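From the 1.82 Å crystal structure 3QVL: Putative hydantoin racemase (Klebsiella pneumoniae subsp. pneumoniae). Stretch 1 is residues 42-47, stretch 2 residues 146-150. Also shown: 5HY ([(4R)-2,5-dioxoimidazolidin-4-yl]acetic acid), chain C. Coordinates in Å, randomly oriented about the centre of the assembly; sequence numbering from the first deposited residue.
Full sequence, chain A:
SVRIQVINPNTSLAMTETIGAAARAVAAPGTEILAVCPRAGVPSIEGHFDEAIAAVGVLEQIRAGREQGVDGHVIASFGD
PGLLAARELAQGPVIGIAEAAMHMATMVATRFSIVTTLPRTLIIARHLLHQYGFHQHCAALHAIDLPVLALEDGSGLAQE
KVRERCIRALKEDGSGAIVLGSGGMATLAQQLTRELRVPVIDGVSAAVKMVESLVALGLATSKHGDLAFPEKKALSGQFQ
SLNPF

Stretch 1, residues 42-47: VPSIEG
Stretch 2 146-150: LPVLA

Residues 42-47 run as an irregular segment that ends at G47, the N-cap of a helix; residues 146-150 enter as loop and tighten into a 3-10 segment from V148, with A150 N hydrogen-bonded to P147 O at 3.0 Å. The two run roughly antiparallel, with S44 CA and V148 CA the nearest pair at 6.4 Å, and bury 244 Å² in all. S44 (-150/152) and I45 (-104/110) are extended, between P43 at -63/-31 and E46 at -135/48, so S44 and E46 direct CB toward stretch 2 while I45 directs it away. G47, at 148/-177, has backbone angles that would jam a CB against the carbonyl O of E46.

V148 covers the most surface. At -52/-43 with chi1 164° (t), it sets V148 CG2 3.6 Å from E46 CG and 3.8 Å from I45 O, and V148 CG1 3.9 Å from S44 CB; the methyls pack on aliphatic carbon, leaving the E46 carboxylate free to reach the V148 amide. L149 (-75/-5; chi1 -66°, m; chi2 172°, t) starts sideways, but its end comes nearer: L149 CG lies 3.7 Å from S44 CB, CD2 3.9 Å from P43 O, and CD1 4.3 Å from P43 CB, a loose apolar contact.

E46 supplies the direct polar link. Its chain (chi1 -62°, m; chi2 174°, t; chi3 -46°) carries E46 OE2 to 2.9 Å from V148 N, which donates at a nearly straight 163°; E46 OE2 also lies 3.5 Å from P147 CA. One water extends the link, donating to E46 OE2 (2.7 Å), accepting from L149 N (3.0 Å) and hydrogen-bonding S44 OG (2.8 Å; S44 chi1 66°, p). The carboxylate and water thus serve two successive amides at the start of the 3-10 segment.

The hydantoin ligand 5HY pairs with the I45 backbone: I45 N donates to 5HY OAB and 5HY N donates to I45 O, both 2.9 Å. V148 CG1 approaches 5HY OD2 at 3.3 Å, so V148 touches both stretch 1 and the ligand.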

# COMPACT_ATOMS: atom_id res chain seq x y z
N VAL A 42 14.86 12.00 30.01
CA VAL A 42 13.46 12.28 30.32
C VAL A 42 12.87 11.14 31.17
O VAL A 42 13.13 9.97 30.88
CB VAL A 42 12.66 12.53 29.00
CG1 VAL A 42 12.52 11.26 28.16
CG2 VAL A 42 11.32 13.16 29.29
N PRO A 43 12.11 11.48 32.23
CA PRO A 43 11.53 10.46 33.13
C PRO A 43 10.53 9.51 32.45
O PRO A 43 10.41 8.36 32.85
CB PRO A 43 10.82 11.30 34.20
CG PRO A 43 11.54 12.59 34.19
CD PRO A 43 11.88 12.84 32.76
N SER A 44 9.81 10.01 31.44
CA SER A 44 8.91 9.19 30.64
C SER A 44 8.81 9.74 29.22
O SER A 44 8.99 10.94 29.00
CB SER A 44 7.52 9.09 31.28
OG SER A 44 6.87 10.34 31.28
N ILE A 45 8.54 8.85 28.27
CA ILE A 45 8.48 9.23 26.86
C ILE A 45 7.03 9.33 26.39
O ILE A 45 6.33 8.33 26.29
CB ILE A 45 9.30 8.24 25.98
CG1 ILE A 45 10.74 8.15 26.50
CG2 ILE A 45 9.29 8.69 24.53
CD1 ILE A 45 11.40 6.82 26.25
N GLU A 46 6.61 10.56 26.12
CA GLU A 46 5.21 10.87 25.82
C GLU A 46 5.08 11.80 24.62
O GLU A 46 4.36 12.80 24.68
CB GLU A 46 4.53 11.48 27.05
CG GLU A 46 4.48 10.58 28.27
CD GLU A 46 3.93 11.27 29.50
OE1 GLU A 46 4.33 12.41 29.78
OE2 GLU A 46 3.09 10.65 30.19
N GLY A 47 5.78 11.48 23.55
CA GLY A 47 5.76 12.29 22.34
C GLY A 47 7.07 12.27 21.58
O GLY A 47 8.02 11.59 21.98
N LEU A 146 -3.97 7.75 30.41
CA LEU A 146 -3.26 8.15 31.63
C LEU A 146 -1.80 8.47 31.28
O LEU A 146 -1.30 8.00 30.26
CB LEU A 146 -3.31 7.03 32.68
CG LEU A 146 -4.63 6.76 33.42
CD1 LEU A 146 -4.46 5.57 34.35
CD2 LEU A 146 -5.10 7.98 34.21
N PRO A 147 -1.13 9.29 32.12
CA PRO A 147 0.30 9.50 31.94
C PRO A 147 1.06 8.18 32.03
O PRO A 147 0.62 7.27 32.74
CB PRO A 147 0.68 10.40 33.12
CG PRO A 147 -0.58 11.12 33.46
CD PRO A 147 -1.68 10.13 33.21
N VAL A 148 2.16 8.08 31.30
CA VAL A 148 2.98 6.86 31.27
C VAL A 148 3.36 6.37 32.67
O VAL A 148 3.27 5.17 32.97
CB VAL A 148 4.24 7.06 30.39
CG1 VAL A 148 5.28 5.98 30.64
CG2 VAL A 148 3.86 7.10 28.92
N LEU A 149 3.74 7.30 33.54
CA LEU A 149 4.21 6.97 34.89
C LEU A 149 3.10 6.55 35.87
O LEU A 149 3.39 6.15 37.00
CB LEU A 149 5.06 8.11 35.47
CG LEU A 149 6.39 8.38 34.76
CD1 LEU A 149 7.03 9.65 35.29
CD2 LEU A 149 7.35 7.20 34.89
N ALA A 150 1.85 6.64 35.43
CA ALA A 150 0.71 6.16 36.22
C ALA A 150 0.80 4.66 36.49
O ALA A 150 0.26 4.16 37.47
CB ALA A 150 -0.61 6.50 35.54
C 5HY C . 7.28 3.31 26.94
N 5HY C . 7.01 5.59 26.85
O 5HY C . 7.22 2.10 26.71
CA 5HY C . 6.63 4.40 26.09
CB 5HY C . 5.10 4.24 25.97
CG 5HY C . 4.34 4.00 27.28
OAB 5HY C . 8.26 5.98 28.69
NAF 5HY C . 7.93 3.87 27.95
CAI 5HY C . 7.77 5.20 27.88
OD1 5HY C . 3.09 4.09 27.22
OD2 5HY C . 4.99 3.72 28.31
O HOH W 1 4.35 10.08 32.52